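Local coordinates for amidase (Bacillus anthracis, PDB 5EWQ), which probably hydrolyses carboxylic acid amides to the acid and ammonia, as a member of the amidase signature family, at residues Val45-Val50 with Lys506-Pro511; Ala267-Asp272 with Ala500-Ser505; Ala471-Asp474 with Glu478-Gly481. All blocks are in the same frame, centred on the assembly; numbering follows the deposited sequence.

In the fold
All three contacts gather the C-terminal part of the chain on one side of the molecule, their centres about 16 to 18 Å from the chain centre. Interactions 1 and 2 have centres about 10 Å apart and touch through a probable hydrogen bond from Val50 N to Asp272 OD1 (3.0 Å), which joins the N-terminal start of helix 50-58 to that of helix 270-280. Interaction 3, with its centre about 15 Å from each of the others, meets the tail of interaction 1 where Lys509 N lies 2.6 Å from Tyr473 OH, probably hydrogen-bonded. Towards interaction 2 it offers packing: Tyr501 OH lies 3.5 Å from Ala471 CB. Helix 491-503, which follows the hairpin strand 479-485 in the chain, carries Tyr501.

Interaction 1: Val45-Val50 with Lys506-Pro511; sequences VVNATV and KNRKPP
Asn47 reaches Arg508 and Pro510 of the C-terminal tail from a type II beta turn, Val45 to Ala48, which lies at the surface between helix 35-45 and helix 50-58. Val45 ends the first helix and accepts the bond that closes the turn, from Ala48 N to Val45 O at 3.0 Å; its side chain packs on helices 50-58 and 64-79. Val46 is the first residue to leave helical angles. Asn47 follows at the third position with positive phi, as a type II turn prefers there, and its backbone N is bonded to Asp215. Its CG stands anti to the backbone N (chi1 -158°), which extends the amide towards the tail. There OD1 accepts a hydrogen bond from Arg508 NH2 at 2.7 Å, with an N-H...O angle of 152°. The oxygen lies at the guanidinium edge, almost in its plane, whereas the donor stands well above the carbonyl plane (46°). The other branch of the amide meets the proline ring, with Asn47 ND2 3.4 Å from Pro510 CG; the two side chains cross at about a right angle. Beyond Ala48, Thr49 occupies the N-cap of helix 50-58, its OG1 weakly bonded to Glu52 N.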
ATOM      1  N   VAL A  45      12.727  11.064  15.667  1.00 82.00           N
ATOM      2  CA  VAL A  45      11.637  10.953  14.702  1.00 77.64           C
ATOM      3  C   VAL A  45      11.416   9.507  14.253  1.00 68.07           C
ATOM      4  O   VAL A  45      10.275   9.063  14.104  1.00 58.38           O
ATOM      5  CB  VAL A  45      11.901  11.847  13.466  1.00 73.02           C
ATOM      6  CG1 VAL A  45      11.062  11.404  12.276  1.00 70.35           C
ATOM      7  CG2 VAL A  45      11.631  13.305  13.804  1.00 66.69           C
ATOM      8  N   VAL A  46      12.509   8.778  14.053  1.00 61.22           N
ATOM      9  CA  VAL A  46      12.445   7.387  13.610  1.00 55.84           C
ATOM     10  C   VAL A  46      11.600   6.523  14.547  1.00 59.70           C
ATOM     11  O   VAL A  46      11.763   6.572  15.767  1.00 72.30           O
ATOM     12  CB  VAL A  46      13.861   6.777  13.488  1.00 60.66           C
ATOM     13  CG1 VAL A  46      13.789   5.267  13.315  1.00 52.87           C
ATOM     14  CG2 VAL A  46      14.615   7.414  12.331  1.00 59.39           C
ATOM     15  N   ASN A  47      10.682   5.761  13.953  1.00 63.10           N
ATOM     16  CA  ASN A  47       9.801   4.831  14.662  1.00 64.12           C
ATOM     17  C   ASN A  47       8.803   5.535  15.584  1.00 68.64           C
ATOM     18  O   ASN A  47       8.177   4.901  16.433  1.00 93.44           O
ATOM     19  CB  ASN A  47      10.624   3.814  15.463  1.00 55.66           C
ATOM     20  CG  ASN A  47       9.845   2.549  15.775  1.00 64.88           C
ATOM     21  OD1 ASN A  47       8.965   2.145  15.014  1.00 65.66           O
ATOM     22  ND2 ASN A  47      10.162   1.922  16.902  1.00 56.93           N
ATOM     23  N   ALA A  48       8.648   6.842  15.407  1.00 56.54           N
ATOM     24  CA  ALA A  48       7.661   7.596  16.173  1.00 63.67           C
ATOM     25  C   ALA A  48       6.351   7.693  15.400  1.00 57.16           C
ATOM     26  O   ALA A  48       6.351   7.906  14.188  1.00 60.64           O
ATOM     27  CB  ALA A  48       8.187   8.983  16.509  1.00 69.87           C
ATOM     28  N   THR A  49       5.236   7.530  16.105  1.00 69.17           N
ATOM     29  CA  THR A  49       3.922   7.596  15.478  1.00 72.96           C
ATOM     30  C   THR A  49       3.567   9.030  15.101  1.00 72.79           C
ATOM     31  O   THR A  49       4.287   9.966  15.447  1.00 80.74           O
ATOM     32  CB  THR A  49       2.825   7.030  16.400  1.00 73.46           C
ATOM     33  OG1 THR A  49       2.654   7.891  17.532  1.00 82.64           O
ATOM     34  CG2 THR A  49       3.198   5.633  16.878  1.00 63.98           C
ATOM     35  N   VAL A  50       2.456   9.194  14.391  1.00 71.70           N
ATOM     36  CA  VAL A  50       2.008  10.513  13.956  1.00 70.04           C
ATOM     37  C   VAL A  50       1.665  11.401  15.149  1.00 79.30           C
ATOM     38  O   VAL A  50       2.039  12.574  15.186  1.00 81.16           O
ATOM     39  CB  VAL A  50       0.783  10.411  13.024  1.00 59.10           C
ATOM     40  CG1 VAL A  50       0.268  11.796  12.661  1.00 58.81           C
ATOM     41  CG2 VAL A  50       1.137   9.625  11.772  1.00 53.74           C
ATOM     42  N   LYS A 506       2.932  -6.500  20.041  1.00 56.89           N
ATOM     43  CA  LYS A 506       4.094  -5.681  19.692  1.00 58.00           C
ATOM     44  C   LYS A 506       5.203  -6.503  19.042  1.00 62.73           C
ATOM     45  O   LYS A 506       6.283  -6.660  19.608  1.00 61.21           O
ATOM     46  CB  LYS A 506       4.639  -4.964  20.931  1.00 59.28           C
ATOM     47  CG  LYS A 506       3.697  -3.932  21.526  1.00 69.79           C
ATOM     48  CD  LYS A 506       4.318  -3.264  22.743  1.00 78.83           C
ATOM     49  CE  LYS A 506       3.402  -2.198  23.320  1.00 81.47           C
ATOM     50  NZ  LYS A 506       3.996  -1.557  24.527  1.00 82.79           N
ATOM     51  N   ASN A 507       4.929  -7.024  17.851  1.00 64.44           N
ATOM     52  CA  ASN A 507       5.885  -7.875  17.154  1.00 54.51           C
ATOM     53  C   ASN A 507       6.859  -7.090  16.284  1.00 48.36           C
ATOM     54  O   ASN A 507       7.967  -7.551  16.010  1.00 54.80           O
ATOM     55  CB  ASN A 507       5.151  -8.902  16.291  1.00 56.43           C
ATOM     56  CG  ASN A 507       4.231  -9.794  17.100  1.00 70.14           C
ATOM     57  OD1 ASN A 507       4.678 -10.726  17.766  1.00 76.11           O
ATOM     58  ND2 ASN A 507       2.933  -9.516  17.037  1.00 73.66           N
ATOM     59  N   ARG A 508       6.444  -5.905  15.851  1.00 47.58           N
ATOM     60  CA  ARG A 508       7.233  -5.127  14.902  1.00 54.05           C
ATOM     61  C   ARG A 508       8.515  -4.577  15.518  1.00 54.65           C
ATOM     62  O   ARG A 508       8.483  -3.877  16.529  1.00 63.00           O
ATOM     63  CB  ARG A 508       6.407  -3.972  14.334  1.00 52.90           C
ATOM     64  CG  ARG A 508       6.957  -3.422  13.027  1.00 50.92           C
ATOM     65  CD  ARG A 508       6.368  -2.065  12.691  1.00 57.13           C
ATOM     66  NE  ARG A 508       7.240  -0.977  13.123  1.00 65.35           N
ATOM     67  CZ  ARG A 508       8.207  -0.457  12.374  1.00 63.04           C
ATOM     68  NH1 ARG A 508       8.425  -0.924  11.152  1.00 58.07           N
ATOM     69  NH2 ARG A 508       8.957   0.532  12.844  1.00 79.00           N
ATOM     70  N   LYS A 509       9.642  -4.907  14.896  1.00 47.29           N
ATOM     71  CA  LYS A 509      10.930  -4.336  15.271  1.00 46.82           C
ATOM     72  C   LYS A 509      11.495  -3.523  14.112  1.00 54.17           C
ATOM     73  O   LYS A 509      11.438  -3.958  12.961  1.00 54.43           O
ATOM     74  CB  LYS A 509      11.921  -5.432  15.673  1.00 45.76           C
ATOM     75  CG  LYS A 509      11.566  -6.178  16.948  1.00 59.51           C
ATOM     76  CD  LYS A 509      12.656  -7.179  17.305  1.00 71.01           C
ATOM     77  CE  LYS A 509      12.342  -7.913  18.596  1.00 86.30           C
ATOM     78  NZ  LYS A 509      13.419  -8.877  18.958  1.00 93.19           N
ATOM     79  N   PRO A 510      12.032  -2.331  14.411  1.00 54.89           N
ATOM     80  CA  PRO A 510      12.669  -1.485  13.394  1.00 50.49           C
ATOM     81  C   PRO A 510      13.830  -2.200  12.708  1.00 55.36           C
ATOM     82  O   PRO A 510      14.674  -2.781  13.389  1.00 71.86           O
ATOM     83  CB  PRO A 510      13.164  -0.280  14.199  1.00 61.14           C
ATOM     84  CG  PRO A 510      12.284  -0.241  15.403  1.00 62.93           C
ATOM     85  CD  PRO A 510      12.001  -1.677  15.731  1.00 63.63           C
ATOM     86  N   PRO A 511      13.868  -2.159  11.368  1.00 46.92           N
ATOM     87  CA  PRO A 511      14.887  -2.867  10.589  1.00 48.34           C
ATOM     88  C   PRO A 511      16.275  -2.244  10.712  1.00 49.96           C
ATOM     89  O   PRO A 511      16.400  -1.021  10.771  1.00 50.05           O
ATOM     90  CB  PRO A 511      14.368  -2.751   9.153  1.00 41.17           C
ATOM     91  CG  PRO A 511      13.566  -1.498   9.153  1.00 30.68           C
ATOM     92  CD  PRO A 511      12.918  -1.433  10.508  1.00 32.37           C
TER

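Interaction 2: Ala267-Asp272 with Ala500-Ser505; sequences ARTVKD and AYEQQS
Glu502 turns its carboxylate onto the backbone of Val270, at the first turn of helix 270-280. The main bond runs from Val270 N to Glu502 OE2 at 3.1 Å, with an N-H...O angle of 157°. It uses the syn side of the carboxylate, with the donor 33° out of the carboxylate plane. The same N-H makes a weak second bond to OE1 (Val270 N to Glu502 OE1, 3.5 Å), so one donor is shared unequally by two acceptors.

Methyl groups close round this pair. Thr269 CG2 lies 3.4 Å from Glu502 OE2 and nearly as close to OE1, its side chain crossing the glutamate at about a right angle. The Val270 and Glu502 side chains lie alongside one another, pointing opposite ways, with Val270 CG2 3.5 Å from Glu502 CD and 3.9 Å from Glu502 CB. Glu502 gets there with CG anti to its backbone N (chi1 178°) and the chain extended beyond.

In the amidase fold, strand 263-267 of the central mixed sheet leads into helix 270-280, and the contact sets the start of that helix beside the C-terminal end of helix 491-503. A carboxylate facing a helix N-terminus would be expected to be stabilised in its ionised form. Thr269 holds the N-cap position, yet its side chain makes no capping bond.

Farther out, Val469 of strand 466-473 touches both Val270 and Glu502, placing the pair against the sheet. Arg268 directs its end away from Glu502, into a salt bridge with Asp215.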
ATOM      1  N   ALA A 267       1.143   1.984   7.011  1.00 38.95           N
ATOM      2  CA  ALA A 267       1.982   2.599   8.036  1.00 44.17           C
ATOM      3  C   ALA A 267       2.623   1.538   8.925  1.00 48.80           C
ATOM      4  O   ALA A 267       2.431   0.341   8.712  1.00 55.30           O
ATOM      5  CB  ALA A 267       1.167   3.569   8.873  1.00 40.96           C
ATOM      6  N   ARG A 268       3.387   1.980   9.918  1.00 39.85           N
ATOM      7  CA  ARG A 268       3.995   1.060  10.872  1.00 54.15           C
ATOM      8  C   ARG A 268       2.986   0.681  11.946  1.00 53.52           C
ATOM      9  O   ARG A 268       3.037  -0.413  12.507  1.00 67.85           O
ATOM     10  CB  ARG A 268       5.232   1.683  11.522  1.00 54.10           C
ATOM     11  CG  ARG A 268       5.978   2.665  10.645  1.00 49.24           C
ATOM     12  CD  ARG A 268       7.143   3.287  11.399  1.00 47.47           C
ATOM     13  NE  ARG A 268       7.770   4.365  10.641  1.00 59.55           N
ATOM     14  CZ  ARG A 268       7.405   5.641  10.717  1.00 60.66           C
ATOM     15  NH1 ARG A 268       8.030   6.557   9.991  1.00 67.36           N
ATOM     16  NH2 ARG A 268       6.413   6.000  11.522  1.00 66.16           N
ATOM     17  N   THR A 269       2.070   1.602  12.223  1.00 56.27           N
ATOM     18  CA  THR A 269       1.106   1.436  13.301  1.00 52.38           C
ATOM     19  C   THR A 269      -0.324   1.439  12.769  1.00 59.75           C
ATOM     20  O   THR A 269      -0.646   2.180  11.840  1.00 71.30           O
ATOM     21  CB  THR A 269       1.266   2.548  14.355  1.00 60.42           C
ATOM     22  OG1 THR A 269       2.652   2.691  14.690  1.00 49.12           O
ATOM     23  CG2 THR A 269       0.472   2.226  15.613  1.00 85.36           C
ATOM     24  N   VAL A 270      -1.173   0.602  13.361  1.00 62.60           N
ATOM     25  CA  VAL A 270      -2.587   0.539  13.005  1.00 61.64           C
ATOM     26  C   VAL A 270      -3.258   1.891  13.240  1.00 67.30           C
ATOM     27  O   VAL A 270      -4.141   2.302  12.486  1.00 66.91           O
ATOM     28  CB  VAL A 270      -3.317  -0.551  13.816  1.00 51.08           C
ATOM     29  CG1 VAL A 270      -4.772  -0.660  13.387  1.00 52.10           C
ATOM     30  CG2 VAL A 270      -2.614  -1.889  13.651  1.00 49.43           C
ATOM     31  N   LYS A 271      -2.819   2.575  14.292  1.00 68.69           N
ATOM     32  CA  LYS A 271      -3.301   3.912  14.618  1.00 82.92           C
ATOM     33  C   LYS A 271      -3.033   4.894  13.482  1.00 77.07           C
ATOM     34  O   LYS A 271      -3.942   5.571  13.003  1.00 72.58           O
ATOM     35  CB  LYS A 271      -2.637   4.411  15.904  1.00 83.74           C
ATOM     36  CG  LYS A 271      -3.030   5.819  16.325  1.00 68.76           C
ATOM     37  CD  LYS A 271      -4.334   5.824  17.102  1.00 70.32           C
ATOM     38  CE  LYS A 271      -4.431   7.047  18.005  1.00 74.01           C
ATOM     39  NZ  LYS A 271      -5.605   6.977  18.918  1.00 84.47           N
ATOM     40  N   ASP A 272      -1.776   4.959  13.055  1.00 72.83           N
ATOM     41  CA  ASP A 272      -1.360   5.872  11.997  1.00 68.96           C
ATOM     42  C   ASP A 272      -2.031   5.538  10.665  1.00 66.11           C
ATOM     43  O   ASP A 272      -2.295   6.426   9.854  1.00 59.08           O
ATOM     44  CB  ASP A 272       0.162   5.844  11.843  1.00 66.44           C
ATOM     45  CG  ASP A 272       0.882   6.310  13.093  1.00 72.57           C
ATOM     46  OD1 ASP A 272       0.318   7.151  13.825  1.00 77.66           O
ATOM     47  OD2 ASP A 272       2.010   5.836  13.346  1.00 73.28           O
ATOM     48  N   ALA A 500      -5.999  -3.703  18.805  1.00 75.56           N
ATOM     49  CA  ALA A 500      -5.946  -4.494  20.027  1.00 90.36           C
ATOM     50  C   ALA A 500      -4.939  -5.632  19.902  1.00 93.42           C
ATOM     51  O   ALA A 500      -4.231  -5.952  20.856  1.00 94.20           O
ATOM     52  CB  ALA A 500      -7.322  -5.036  20.367  1.00 90.84           C
ATOM     53  N   TYR A 501      -4.876  -6.243  18.721  1.00 85.63           N
ATOM     54  CA  TYR A 501      -3.911  -7.309  18.470  1.00 76.20           C
ATOM     55  C   TYR A 501      -2.495  -6.754  18.391  1.00 61.44           C
ATOM     56  O   TYR A 501      -1.537  -7.409  18.799  1.00 63.03           O
ATOM     57  CB  TYR A 501      -4.252  -8.061  17.182  1.00 55.52           C
ATOM     58  CG  TYR A 501      -3.139  -8.966  16.701  1.00 63.97           C
ATOM     59  CD1 TYR A 501      -2.859 -10.161  17.351  1.00 69.54           C
ATOM     60  CD2 TYR A 501      -2.366  -8.624  15.599  1.00 62.27           C
ATOM     61  CE1 TYR A 501      -1.841 -10.989  16.918  1.00 73.24           C
ATOM     62  CE2 TYR A 501      -1.345  -9.446  15.157  1.00 51.38           C
ATOM     63  CZ  TYR A 501      -1.087 -10.627  15.821  1.00 62.98           C
ATOM     64  OH  TYR A 501      -0.074 -11.450  15.386  1.00 56.41           O
ATOM     65  N   GLU A 502      -2.372  -5.540  17.864  1.00 63.07           N
ATOM     66  CA  GLU A 502      -1.074  -4.897  17.707  1.00 66.54           C
ATOM     67  C   GLU A 502      -0.441  -4.563  19.054  1.00 71.38           C
ATOM     68  O   GLU A 502       0.730  -4.858  19.289  1.00 81.73           O
ATOM     69  CB  GLU A 502      -1.209  -3.625  16.871  1.00 50.03           C
ATOM     70  CG  GLU A 502       0.092  -2.866  16.686  1.00 48.25           C
ATOM     71  CD  GLU A 502      -0.120  -1.489  16.091  1.00 63.06           C
ATOM     72  OE1 GLU A 502      -1.026  -0.769  16.562  1.00 67.31           O
ATOM     73  OE2 GLU A 502       0.617  -1.130  15.149  1.00 63.90           O
ATOM     74  N   GLN A 503      -1.223  -3.944  19.932  1.00 68.06           N
ATOM     75  CA  GLN A 503      -0.719  -3.497  21.226  1.00 57.27           C
ATOM     76  C   GLN A 503      -0.509  -4.656  22.194  1.00 60.23           C
ATOM     77  O   GLN A 503       0.388  -4.613  23.037  1.00 64.52           O
ATOM     78  CB  GLN A 503      -1.672  -2.470  21.840  1.00 64.65           C
ATOM     79  CG  GLN A 503      -1.802  -1.187  21.034  1.00 67.97           C
ATOM     80  CD  GLN A 503      -0.500  -0.415  20.945  1.00 70.56           C
ATOM     81  OE1 GLN A 503       0.361  -0.521  21.820  1.00 75.63           O
ATOM     82  NE2 GLN A 503      -0.348   0.368  19.883  1.00 68.68           N
ATOM     83  N   GLN A 504      -1.333  -5.691  22.071  1.00 59.73           N
ATOM     84  CA  GLN A 504      -1.228  -6.853  22.948  1.00 63.36           C
ATOM     85  C   GLN A 504      -0.284  -7.904  22.374  1.00 75.24           C
ATOM     86  O   GLN A 504      -0.463  -9.101  22.598  1.00 84.02           O
ATOM     87  CB  GLN A 504      -2.608  -7.468  23.191  1.00 65.60           C
ATOM     88  N   SER A 505       0.722  -7.448  21.635  1.00 73.42           N
ATOM     89  CA  SER A 505       1.708  -8.343  21.038  1.00 71.53           C
ATOM     90  C   SER A 505       3.021  -7.614  20.766  1.00 69.01           C
ATOM     91  O   SER A 505       4.083  -8.055  21.207  1.00 80.04           O
ATOM     92  CB  SER A 505       1.165  -8.954  19.745  1.00 64.66           C
ATOM     93  OG  SER A 505       0.865  -7.949  18.792  1.00 70.71           O
TER

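Interaction 3: Ala471-Asp474 with Glu478-Gly481; sequences AGYD and EPVG
Tyr473 packs on Pro479 where strand 466-473 meets strand 479-485. The short strand segments 471-473 and 479-481 run antiparallel, their directions 165° apart and their axes 4.7 Å from each other at closest approach.

Backbone hydrogen bonds supply most of the polar contact. Ala471 N donates to Val480 O at 2.9 Å, in the carbonyl plane and on a lone pair, though the N-H is bent away from a straight line. Val480 N returns a much straighter bond to Gly472 O, also at 2.9 Å. At the turn end, Asp474 N reaches Glu478 O at 3.2 Å (N-H...O 172°).

Apolar packing falls on the face that carries Tyr473 and Pro479, a non-hydrogen-bonded pair. Tyr473 CG lies beside its own backbone N (chi1 -47°), which brings CD1 to 4.1 Å from Pro479 CB and 3.7 Å from Pro479 CA. Tyr194 meets both the ring and the proline, and the hydroxyl beyond the ring, besides its link to Lys509, is hydrogen-bonded to Ser237 OG. Val480 points to the other face.

Two carboxylates come near each other beside the turn, their charged oxygens not in contact. Asp474 OD2 and Glu478 OE1 stand 4.4 Å apart, with planes nearly perpendicular, and like charge would probably disfavour a closer approach; Glu478 OE2 is hydrogen-bonded to Gln235 NE2. The modelled bond from Glu478 N to Asp474 OD1 is too short and bent to be more than doubtful.

The backbone is irregular here. Gly472 adopts a positive phi, a conformation that glycine reaches readily. Two residues facing one, Ala471 and Gly472 against Val480, define a classic beta bulge, here set in a beta hairpin of the central mixed sheet of the amidase fold.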
ATOM      1  N   ALA A 471       3.086  -9.765  12.588  1.00 52.20           N
ATOM      2  CA  ALA A 471       2.887 -10.903  13.479  1.00 43.85           C
ATOM      3  C   ALA A 471       4.204 -11.443  14.029  1.00 56.98           C
ATOM      4  O   ALA A 471       4.208 -12.336  14.875  1.00 76.82           O
ATOM      5  CB  ALA A 471       2.129 -12.005  12.758  1.00 50.73           C
ATOM      6  N   GLY A 472       5.318 -10.903  13.545  1.00 58.88           N
ATOM      7  CA  GLY A 472       6.623 -11.308  14.034  1.00 42.37           C
ATOM      8  C   GLY A 472       7.601 -11.694  12.944  1.00 40.79           C
ATOM      9  O   GLY A 472       7.485 -11.250  11.802  1.00 42.47           O
ATOM     10  N   TYR A 473       8.574 -12.525  13.304  1.00 41.51           N
ATOM     11  CA  TYR A 473       9.622 -12.939  12.380  1.00 44.54           C
ATOM     12  C   TYR A 473       9.961 -14.413  12.585  1.00 50.89           C
ATOM     13  O   TYR A 473      10.066 -14.880  13.720  1.00 64.61           O
ATOM     14  CB  TYR A 473      10.875 -12.076  12.566  1.00 39.65           C
ATOM     15  CG  TYR A 473      10.591 -10.590  12.629  1.00 44.43           C
ATOM     16  CD1 TYR A 473      10.542  -9.823  11.472  1.00 46.76           C
ATOM     17  CD2 TYR A 473      10.368  -9.957  13.845  1.00 39.88           C
ATOM     18  CE1 TYR A 473      10.281  -8.466  11.526  1.00 46.78           C
ATOM     19  CE2 TYR A 473      10.106  -8.602  13.908  1.00 46.16           C
ATOM     20  CZ  TYR A 473      10.064  -7.861  12.746  1.00 48.36           C
ATOM     21  OH  TYR A 473       9.803  -6.511  12.803  1.00 49.69           O
ATOM     22  N   ASP A 474      10.137 -15.141  11.486  1.00 41.37           N
ATOM     23  CA  ASP A 474      10.427 -16.570  11.559  1.00 42.94           C
ATOM     24  C   ASP A 474      11.851 -16.826  12.046  1.00 50.15           C
ATOM     25  O   ASP A 474      12.548 -15.903  12.469  1.00 49.34           O
ATOM     26  CB  ASP A 474      10.201 -17.234  10.197  1.00 47.96           C
ATOM     27  CG  ASP A 474      11.141 -16.713   9.127  1.00 63.42           C
ATOM     28  OD1 ASP A 474      11.754 -15.646   9.336  1.00 76.80           O
ATOM     29  OD2 ASP A 474      11.263 -17.369   8.070  1.00 60.62           O
ATOM     30  N   GLU A 478      12.854 -13.561   8.515  1.00 38.93           N
ATOM     31  CA  GLU A 478      11.952 -13.078   7.477  1.00 44.34           C
ATOM     32  C   GLU A 478      10.609 -12.687   8.082  1.00 35.46           C
ATOM     33  O   GLU A 478       9.982 -13.484   8.781  1.00 45.42           O
ATOM     34  CB  GLU A 478      11.761 -14.137   6.391  1.00 46.29           C
ATOM     35  CG  GLU A 478      10.906 -13.676   5.221  1.00 40.43           C
ATOM     36  CD  GLU A 478      11.047 -14.574   4.008  1.00 43.02           C
ATOM     37  OE1 GLU A 478      11.850 -15.530   4.063  1.00 49.84           O
ATOM     38  OE2 GLU A 478      10.358 -14.322   2.998  1.00 50.31           O
ATOM     39  N   PRO A 479      10.169 -11.448   7.819  1.00 34.90           N
ATOM     40  CA  PRO A 479       8.931 -10.888   8.370  1.00 43.91           C
ATOM     41  C   PRO A 479       7.685 -11.702   8.025  1.00 35.43           C
ATOM     42  O   PRO A 479       7.505 -12.120   6.882  1.00 34.87           O
ATOM     43  CB  PRO A 479       8.862  -9.498   7.728  1.00 32.97           C
ATOM     44  CG  PRO A 479      10.277  -9.164   7.409  1.00 32.04           C
ATOM     45  CD  PRO A 479      10.901 -10.463   7.004  1.00 32.51           C
ATOM     46  N   VAL A 480       6.839 -11.924   9.025  1.00 36.97           N
ATOM     47  CA  VAL A 480       5.564 -12.599   8.827  1.00 42.58           C
ATOM     48  C   VAL A 480       4.446 -11.765   9.439  1.00 53.70           C
ATOM     49  O   VAL A 480       4.507 -11.403  10.614  1.00 58.39           O
ATOM     50  CB  VAL A 480       5.557 -14.008   9.452  1.00 42.00           C
ATOM     51  CG1 VAL A 480       4.145 -14.576   9.475  1.00 41.58           C
ATOM     52  CG2 VAL A 480       6.500 -14.931   8.694  1.00 39.76           C
ATOM     53  N   GLY A 481       3.432 -11.454   8.640  1.00 50.75           N
ATOM     54  CA  GLY A 481       2.332 -10.633   9.107  1.00 43.52           C
ATOM     55  C   GLY A 481       1.037 -11.402   9.275  1.00 49.72           C
ATOM     56  O   GLY A 481       0.854 -12.473   8.697  1.00 42.30           O
TER